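Side-chain contacts in nitrogenase molybdenum-iron protein alpha chain (Clostridium pasteurianum, PDB 4WES), which reduces dinitrogen to ammonium as part of the nitrogenase complex, carrying the iron-molybdenum cofactor and sharing an [8Fe-7S] cluster with the beta chain: residues D109-E112 with S113-V116; E129-E132 with M133-A137; C262-S265 with I266-A270; A322-D325 with D326-F330. All coordinates share one frame; numbering follows the deposited sequence.

Interaction 1. Residues D109-E112 with S113-V116; sequences DMQE and SDIV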
# COMPACT_ATOMS: atom_id res chain seq x y z
N ASP A 109 -0.57 -15.07 -32.04
CA ASP A 109 -1.02 -15.98 -30.99
C ASP A 109 -1.33 -17.38 -31.56
O ASP A 109 -2.41 -17.91 -31.40
CB ASP A 109 -2.23 -15.38 -30.27
CG ASP A 109 -2.72 -16.13 -29.06
OD1 ASP A 109 -1.97 -16.94 -28.46
OD2 ASP A 109 -3.88 -15.86 -28.69
N MET A 110 -0.32 -17.95 -32.23
CA MET A 110 -0.54 -19.19 -32.95
C MET A 110 -1.02 -20.30 -32.00
O MET A 110 -0.54 -20.43 -30.86
CB MET A 110 0.73 -19.58 -33.70
CG MET A 110 1.10 -18.67 -34.89
SD MET A 110 2.71 -19.02 -35.70
CE MET A 110 2.63 -20.79 -35.91
N GLN A 111 -1.97 -21.05 -32.53
CA GLN A 111 -2.57 -22.18 -31.85
C GLN A 111 -2.23 -23.48 -32.57
O GLN A 111 -1.60 -23.46 -33.65
CB GLN A 111 -4.10 -21.99 -31.82
CG GLN A 111 -4.55 -20.72 -31.15
CD GLN A 111 -4.26 -20.75 -29.68
OE1 GLN A 111 -4.81 -21.59 -28.95
NE2 GLN A 111 -3.42 -19.86 -29.21
N GLU A 112 -2.65 -24.61 -32.02
CA GLU A 112 -2.32 -25.87 -32.66
C GLU A 112 -2.86 -25.93 -34.09
O GLU A 112 -2.21 -26.50 -34.99
CB GLU A 112 -2.83 -27.06 -31.83
CG GLU A 112 -2.33 -28.41 -32.34
CD GLU A 112 -2.54 -29.56 -31.40
OE1 GLU A 112 -1.68 -30.48 -31.35
OE2 GLU A 112 -3.58 -29.54 -30.74
N SER A 113 -4.04 -25.36 -34.34
CA SER A 113 -4.57 -25.33 -35.71
C SER A 113 -3.62 -24.65 -36.69
O SER A 113 -3.50 -25.06 -37.86
CB SER A 113 -5.94 -24.69 -35.75
OG SER A 113 -5.92 -23.36 -35.27
N ASP A 114 -2.96 -23.58 -36.25
CA ASP A 114 -2.00 -22.92 -37.12
C ASP A 114 -0.79 -23.80 -37.40
O ASP A 114 -0.25 -23.80 -38.50
CB ASP A 114 -1.60 -21.61 -36.47
CG ASP A 114 -2.81 -20.71 -36.23
OD1 ASP A 114 -3.45 -20.29 -37.25
OD2 ASP A 114 -3.13 -20.47 -35.04
N ILE A 115 -0.34 -24.55 -36.40
CA ILE A 115 0.78 -25.45 -36.59
C ILE A 115 0.43 -26.59 -37.54
O ILE A 115 1.22 -26.92 -38.44
CB ILE A 115 1.24 -26.05 -35.23
CG1 ILE A 115 1.67 -24.96 -34.25
CG2 ILE A 115 2.32 -27.10 -35.45
CD1 ILE A 115 2.90 -24.20 -34.64
N VAL A 116 -0.78 -27.13 -37.40
CA VAL A 116 -1.18 -28.30 -38.20
C VAL A 116 -1.57 -27.91 -39.63
O VAL A 116 -1.23 -28.61 -40.57
CB VAL A 116 -2.31 -29.06 -37.49
CG1 VAL A 116 -2.86 -30.21 -38.34
CG2 VAL A 116 -1.82 -29.62 -36.15
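Gln111 and Asp114 exchange bonds across the start of helix 112-117. The backbone N of Gln111 donates to OD2 of Asp114 at 2.8 Å, an almost straight bond (171°) that uses the anti lone pair, the one turned away from OD1. Asp114 can reach back in this way because its CG lies anti to its own carbonyl carbon and beside its backbone N (chi1 -58°), which swings the carboxylate toward the residue before the helix. In return, O of Gln111 takes the N-H of Ile115 at 3.2 Å, in the carbonyl plane, and a weak, bent bond from the N-H of Asp114.

The side chain of Gln111 folds at chi2 and leads away from the helix, so that NE2 donates to O of Asp109 at 3.1 Å; the oxygen lies in the amide plane, whereas the donor stands above the carbonyl plane. The carboxylate of Asp109 forms salt bridges with Arg16 and Lys21 of the beta chain.

Beyond the polar bonds comes apolar packing. In one of its two modelled conformers, Met110 brings CE to 3.6 Å from CD1 of Ile115, a contact that is therefore tentative. An acidic side chain at N3 bonding back to the N-H of the N-cap residue is half of a capping box, here in a segment where the side chain of Met110 lies about 8 Å from the [8Fe-7S] cluster.

Interaction 2. Residues E129-E132 with M133-A137; sequences EAYE and MFHPA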
# COMPACT_ATOMS: atom_id res chain seq x y z
N GLU A 129 -6.27 -6.44 -39.46
CA GLU A 129 -6.78 -5.85 -38.22
C GLU A 129 -5.87 -4.76 -37.71
O GLU A 129 -6.35 -3.70 -37.31
CB GLU A 129 -7.02 -6.92 -37.16
CG GLU A 129 -8.23 -7.78 -37.44
CD GLU A 129 -8.50 -8.92 -36.46
OE1 GLU A 129 -7.70 -9.16 -35.54
OE2 GLU A 129 -9.56 -9.57 -36.63
N ALA A 130 -4.56 -4.99 -37.74
CA ALA A 130 -3.63 -3.95 -37.29
C ALA A 130 -3.76 -2.69 -38.12
O ALA A 130 -3.74 -1.57 -37.60
CB ALA A 130 -2.21 -4.46 -37.34
N TYR A 131 -3.86 -2.84 -39.45
CA TYR A 131 -3.98 -1.70 -40.32
C TYR A 131 -5.26 -0.93 -40.04
O TYR A 131 -5.24 0.31 -39.88
CB TYR A 131 -3.93 -2.15 -41.80
CG TYR A 131 -4.19 -0.98 -42.72
CD1 TYR A 131 -3.23 0.00 -42.91
CD2 TYR A 131 -5.40 -0.83 -43.34
CE1 TYR A 131 -3.49 1.12 -43.67
CE2 TYR A 131 -5.66 0.26 -44.13
CZ TYR A 131 -4.71 1.24 -44.27
OH TYR A 131 -4.96 2.34 -45.06
N GLU A 132 -6.39 -1.62 -40.03
CA GLU A 132 -7.66 -0.94 -39.87
C GLU A 132 -7.80 -0.30 -38.50
O GLU A 132 -8.47 0.71 -38.37
CB GLU A 132 -8.83 -1.87 -40.15
CG GLU A 132 -8.89 -2.43 -41.56
CD GLU A 132 -9.11 -1.40 -42.65
OE1 GLU A 132 -8.80 -1.74 -43.82
OE2 GLU A 132 -9.63 -0.29 -42.37
N MET A 133 -7.18 -0.90 -37.47
CA MET A 133 -7.28 -0.32 -36.14
C MET A 133 -6.34 0.83 -35.91
O MET A 133 -6.68 1.77 -35.20
CB MET A 133 -7.01 -1.41 -35.08
CG MET A 133 -8.12 -2.41 -35.03
SD MET A 133 -7.81 -3.79 -33.92
CE MET A 133 -7.98 -2.95 -32.35
N PHE A 134 -5.14 0.75 -36.47
CA PHE A 134 -4.05 1.64 -36.04
C PHE A 134 -3.47 2.55 -37.10
O PHE A 134 -2.82 3.53 -36.77
CB PHE A 134 -2.93 0.81 -35.39
CG PHE A 134 -3.40 0.02 -34.22
CD1 PHE A 134 -3.92 0.65 -33.10
CD2 PHE A 134 -3.36 -1.35 -34.24
CE1 PHE A 134 -4.41 -0.08 -32.04
CE2 PHE A 134 -3.85 -2.08 -33.17
CZ PHE A 134 -4.37 -1.45 -32.07
N HIS A 135 -3.71 2.23 -38.38
CA HIS A 135 -3.16 3.00 -39.50
C HIS A 135 -1.73 3.45 -39.24
O HIS A 135 -1.43 4.66 -39.28
CB HIS A 135 -4.07 4.19 -39.88
CG HIS A 135 -5.39 3.74 -40.37
ND1 HIS A 135 -6.47 3.54 -39.54
CD2 HIS A 135 -5.79 3.38 -41.61
CE1 HIS A 135 -7.49 3.09 -40.25
NE2 HIS A 135 -7.11 2.99 -41.51
N PRO A 136 -0.81 2.51 -39.03
CA PRO A 136 0.56 2.89 -38.73
C PRO A 136 1.34 3.31 -39.99
O PRO A 136 0.85 3.18 -41.12
CB PRO A 136 1.12 1.60 -38.14
CG PRO A 136 0.42 0.55 -38.98
CD PRO A 136 -0.98 1.05 -39.13
N ALA A 137 2.59 3.74 -39.80
CA ALA A 137 3.45 4.09 -40.91
C ALA A 137 3.82 2.86 -41.75
O ALA A 137 4.06 2.94 -42.95
CB ALA A 137 4.69 4.77 -40.40
O HOH W 1 -8.92 2.14 -43.39
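Aromatic contact dominates between Tyr131 and His135, four residues apart at the end of helix 120-134. The imidazole turns an edge to the face of the phenol in a T-shaped pair, with centroids 4.7 Å apart and planes at 65°. CD2 of His135 does the touching, coming to 3.6 Å from CZ of Tyr131. The tyrosine ring is carried there by a CG anti to the backbone N (chi1 175°). One face of the imidazole in turn lies over O of Tyr131, which stands 3.3 Å above the ring plane near its centre.

Polar links come next. A water lying in the imidazole plane joins NE2 of His135 to OE2 of Glu132, at 2.7 Å from each, and donates to the carboxylate; the bend of Glu132 at chi2 brings its acid group round to that water. Backbone bonds from Met133 N to Glu129 O, Phe134 N to Ala130 O and His135 N to Tyr131 O complete the last helical turn. The carboxylate of Glu129 points elsewhere, to backbone N-H groups of Lys13, Ala14 and Leu15 of the beta chain.

Packing is the third kind. CG of Met133 lies 3.2 Å from O of Glu129, the Phe134 ring meets Phe106, and Ala130 and Pro136 rest on strand 69-74. A residue with positive phi, here His135 (phi 40°), followed at once by proline is a familiar way to end a helix, and here it leads the chain toward parallel strand 138-143.

Interaction 3. Residues C262-S265 with I266-A270; sequences CHRS and INYIA. With ICS (iron-sulfur-molybdenum cluster with interstitial carbon), chain F.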
# COMPACT_ATOMS: atom_id res chain seq x y z
N CYS A 262 26.79 1.13 -31.19
CA CYS A 262 26.89 -0.32 -31.12
C CYS A 262 27.43 -0.87 -32.44
O CYS A 262 26.69 -0.93 -33.44
CB CYS A 262 25.54 -0.97 -30.83
SG CYS A 262 25.72 -2.75 -30.86
N HIS A 263 28.71 -1.24 -32.46
CA HIS A 263 29.26 -1.79 -33.69
C HIS A 263 28.56 -3.08 -34.11
O HIS A 263 28.23 -3.27 -35.29
CB HIS A 263 30.77 -2.03 -33.53
CG HIS A 263 31.38 -2.72 -34.69
ND1 HIS A 263 31.63 -4.08 -34.71
CD2 HIS A 263 31.79 -2.25 -35.90
CE1 HIS A 263 32.17 -4.40 -35.88
NE2 HIS A 263 32.27 -3.31 -36.63
N ARG A 264 28.38 -4.01 -33.18
CA ARG A 264 27.92 -5.33 -33.54
C ARG A 264 26.58 -5.30 -34.26
O ARG A 264 26.39 -5.99 -35.27
CB ARG A 264 27.82 -6.21 -32.26
CG ARG A 264 27.36 -7.63 -32.47
CD ARG A 264 28.31 -8.52 -33.24
NE ARG A 264 28.19 -8.39 -34.69
CZ ARG A 264 29.18 -8.23 -35.56
NH1 ARG A 264 30.42 -7.99 -35.18
NH2 ARG A 264 28.88 -8.24 -36.85
N SER A 265 25.61 -4.53 -33.73
CA SER A 265 24.26 -4.64 -34.24
C SER A 265 24.03 -3.88 -35.54
O SER A 265 23.08 -4.21 -36.25
CB SER A 265 23.22 -4.15 -33.23
OG SER A 265 23.32 -2.74 -33.01
N ILE A 266 24.87 -2.89 -35.86
CA ILE A 266 24.54 -1.97 -36.95
C ILE A 266 25.63 -1.81 -37.97
O ILE A 266 25.46 -1.06 -38.95
CB ILE A 266 24.13 -0.56 -36.39
CG1 ILE A 266 23.06 0.14 -37.23
CG2 ILE A 266 25.35 0.29 -36.10
CD1 ILE A 266 21.73 -0.59 -37.27
N ASN A 267 26.78 -2.45 -37.78
CA ASN A 267 27.89 -2.24 -38.70
C ASN A 267 27.53 -2.66 -40.13
O ASN A 267 28.11 -2.13 -41.08
CB ASN A 267 29.22 -2.91 -38.26
CG ASN A 267 29.23 -4.42 -38.39
OD1 ASN A 267 29.87 -4.94 -39.31
ND2 ASN A 267 28.57 -5.13 -37.48
N TYR A 268 26.60 -3.60 -40.27
CA TYR A 268 26.15 -4.03 -41.59
C TYR A 268 25.63 -2.82 -42.39
O TYR A 268 26.07 -2.55 -43.52
CB TYR A 268 25.05 -5.09 -41.50
CG TYR A 268 25.33 -6.17 -40.47
CD1 TYR A 268 26.07 -7.30 -40.78
CD2 TYR A 268 24.81 -6.06 -39.18
CE1 TYR A 268 26.34 -8.26 -39.81
CE2 TYR A 268 25.08 -7.01 -38.23
CZ TYR A 268 25.82 -8.11 -38.54
OH TYR A 268 26.08 -9.11 -37.61
N ILE A 269 24.70 -2.09 -41.78
CA ILE A 269 24.16 -0.84 -42.36
C ILE A 269 25.23 0.24 -42.53
O ILE A 269 25.25 0.93 -43.55
CB ILE A 269 22.94 -0.37 -41.57
CG1 ILE A 269 21.70 -1.15 -42.02
CG2 ILE A 269 22.69 1.12 -41.74
CD1 ILE A 269 20.53 -1.05 -41.08
N ALA A 270 26.14 0.38 -41.56
CA ALA A 270 27.20 1.37 -41.71
C ALA A 270 28.00 1.10 -42.97
O ALA A 270 28.28 2.01 -43.77
CB ALA A 270 28.09 1.40 -40.49
FE1 ICS F . 24.19 -3.44 -29.32
MO1 ICS F . 20.83 -6.35 -23.96
FE2 ICS F . 22.70 -5.51 -28.56
FE3 ICS F . 22.21 -3.08 -27.56
FE4 ICS F . 24.43 -4.38 -26.89
FE5 ICS F . 23.20 -5.49 -24.91
FE6 ICS F . 21.45 -6.56 -26.57
FE7 ICS F . 21.00 -4.21 -25.56
CX ICS F . 22.55 -4.86 -26.68
S1A ICS F . 24.95 -5.55 -28.80
S1B ICS F . 22.52 -7.64 -24.94
S2A ICS F . 21.99 -3.71 -29.75
S2B ICS F . 21.47 -7.37 -28.59
S3A ICS F . 25.40 -4.98 -24.97
S3B ICS F . 19.48 -5.84 -25.84
S4A ICS F . 24.27 -2.15 -27.40
S4B ICS F . 21.90 -4.31 -23.53
S5A ICS F . 20.51 -2.23 -26.39
O HOH W 2 25.40 -8.90 -35.05
O HOH W 3 31.22 -7.46 -38.54
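The iron-molybdenum cofactor is held at one end by Cys262, the residue just before helix 263-277, and here that N-cap serves two purposes. SG of Cys262 binds the terminal iron FE1 at 2.3 Å and also accepts the N-H of Ser265 at 3.4 Å (161°), a capping bond to the first turn of the helix. Ser265 also borders the pocket: its OG lies 3.7 Å from the cluster sulfur S2A and is hydrogen-bonded to Tyr216.

At the next residue, O of His263 is gripped by two donors of Asn267, one turn further along: the backbone N at 3.0 Å and ND2 at 2.9 Å, which arrive from opposite faces of the carbonyl plane. With CG between the backbone N and the carbonyl carbon (chi1 72°), the asparagine amide folds back over the His263 ring, nearly parallel to it at 17°, and CB makes a CH-pi contact with the same face. Asp374 bonds to ND1 of this histidine.

Strand 257-260, helix 263-277 and strand 281-283 form a beta-alpha-beta unit, with the cofactor cysteine at the strand-to-helix turn. Along the helix, Arg264 bends at chi2 and chi3 until NH2 donates to OH of Tyr268 at 3.0 Å, in the guanidinium plane. One water links NE of Arg264 to that hydroxyl and another joins NH2 to OD1 of Asn267, while NH1 forms a salt bridge with Asp374.

Interaction 4. Residues A322-D325 with D326-F330; sequences AIQD and DLDYF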
# COMPACT_ATOMS: atom_id res chain seq x y z
N ALA A 322 29.72 21.66 -15.11
CA ALA A 322 28.49 21.45 -14.39
C ALA A 322 28.48 20.16 -13.56
O ALA A 322 27.72 20.05 -12.61
CB ALA A 322 27.31 21.45 -15.33
N ILE A 323 29.32 19.20 -13.91
CA ILE A 323 29.31 17.90 -13.26
C ILE A 323 30.61 17.55 -12.55
O ILE A 323 30.71 16.46 -11.94
CB ILE A 323 28.92 16.78 -14.25
CG1 ILE A 323 29.96 16.58 -15.33
CG2 ILE A 323 27.54 17.04 -14.82
CD1 ILE A 323 29.71 15.38 -16.23
N GLN A 324 31.62 18.41 -12.62
CA GLN A 324 32.93 18.03 -12.11
C GLN A 324 32.93 17.65 -10.63
O GLN A 324 33.63 16.73 -10.23
CB GLN A 324 34.00 19.09 -12.42
CG GLN A 324 35.41 18.62 -12.08
CD GLN A 324 35.88 17.51 -12.99
OE1 GLN A 324 35.88 17.64 -14.23
NE2 GLN A 324 36.29 16.41 -12.41
N ASP A 325 32.11 18.32 -9.83
CA ASP A 325 32.01 17.95 -8.42
C ASP A 325 31.51 16.52 -8.24
O ASP A 325 31.98 15.78 -7.37
CB ASP A 325 31.14 18.90 -7.64
CG ASP A 325 31.73 20.27 -7.44
OD1 ASP A 325 32.93 20.47 -7.66
OD2 ASP A 325 30.94 21.15 -7.01
N ASP A 326 30.54 16.11 -9.04
CA ASP A 326 30.05 14.73 -9.02
C ASP A 326 31.16 13.78 -9.44
O ASP A 326 31.37 12.74 -8.82
CB ASP A 326 28.85 14.56 -9.95
CG ASP A 326 27.64 15.37 -9.53
OD1 ASP A 326 26.91 14.95 -8.63
OD2 ASP A 326 27.37 16.43 -10.18
N LEU A 327 31.85 14.12 -10.54
CA LEU A 327 32.92 13.26 -11.03
C LEU A 327 33.96 13.05 -9.96
O LEU A 327 34.49 11.92 -9.79
CB LEU A 327 33.57 13.84 -12.28
CG LEU A 327 32.63 14.13 -13.46
CD1 LEU A 327 33.43 14.66 -14.63
CD2 LEU A 327 31.86 12.90 -13.84
N ASP A 328 34.33 14.10 -9.26
CA ASP A 328 35.35 14.00 -8.18
C ASP A 328 34.87 13.06 -7.08
O ASP A 328 35.65 12.27 -6.53
CB ASP A 328 35.63 15.38 -7.58
CG ASP A 328 36.35 16.33 -8.51
OD1 ASP A 328 36.32 17.55 -8.21
OD2 ASP A 328 36.89 15.91 -9.57
N TYR A 329 33.60 13.15 -6.73
CA TYR A 329 32.99 12.30 -5.71
C TYR A 329 33.01 10.84 -6.13
O TYR A 329 33.36 9.98 -5.32
CB TYR A 329 31.57 12.77 -5.46
CG TYR A 329 30.74 11.96 -4.48
CD1 TYR A 329 30.98 12.06 -3.13
CD2 TYR A 329 29.69 11.18 -4.91
CE1 TYR A 329 30.23 11.37 -2.22
CE2 TYR A 329 28.93 10.47 -3.99
CZ TYR A 329 29.20 10.58 -2.65
OH TYR A 329 28.46 9.88 -1.71
N PHE A 330 32.68 10.56 -7.39
CA PHE A 330 32.69 9.16 -7.82
C PHE A 330 34.09 8.58 -7.67
O PHE A 330 34.26 7.43 -7.21
CB PHE A 330 32.23 9.04 -9.27
CG PHE A 330 30.86 9.62 -9.53
CD1 PHE A 330 29.88 9.64 -8.58
CD2 PHE A 330 30.60 10.21 -10.78
CE1 PHE A 330 28.64 10.20 -8.85
CE2 PHE A 330 29.37 10.77 -11.05
CZ PHE A 330 28.39 10.77 -10.09
O HOH W 4 28.52 18.58 -9.89
O HOH W 5 35.06 20.11 -9.05
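Leu327 lies against two residues of the preceding turn, Ile323 and Gln324. Its CD1 meets CG1 of Ile323 at 4.0 Å, the two chains crossing at a slant, and its CB lies 3.7 Å from NE2 of Gln324, whose chain runs across it at about a right angle. The backbone N of Leu327 bonds to O of Ile323 at 3.0 Å.

Asp326, covered to a like extent, turns its carboxylate back along the helix, with CG beside the backbone N (chi1 -64°). OD2 takes a short 2.5 Å bond from a water that also donates to O of Ala322 and accepts, at longer range, from N of Asp326 itself. OD1 is bound by NE2 of His501.

These residues belong to the long helix 306-334, which packs against helix 492-507: Ile323, Asp326 and Leu327 face Val496 and Val497 there. Asp325, the third well-covered residue, meets the next turn through solvent. A water donates both to its OD1 and to OD1 of Asp328, bridging two acids whose oxygens are 4.5 Å apart and probably easing the repulsion between them. Asp328 is also the i+4 partner of Gln324, whose chain is bent at chi2. NE2 of Gln324 donates to OD2 of Asp328 at 2.9 Å; the acceptor lies near the amide plane, but the donor stands above the carboxylate plane.

In the fold
All four contacts are local, within or at the ends of helices, yet their chemistry follows their place in the fold. Interaction 3 is wholly buried, its centre about 9 Å from the chain centre, and joins metal ligation to a dense polar network. Interaction 4, on the surface and centred about 28 Å from it, relies on i to i+4 pairing and bridging water. Interactions 1 and 2 are partly buried, lie on successive helices and both adjoin the beta chain; one starts its helix and the other ends its own. Interactions 1 and 3 both begin helices, but a first-turn carboxylate reaches back to the N-cap N-H in one, while a cluster-bound sulfur caps the helix in the other.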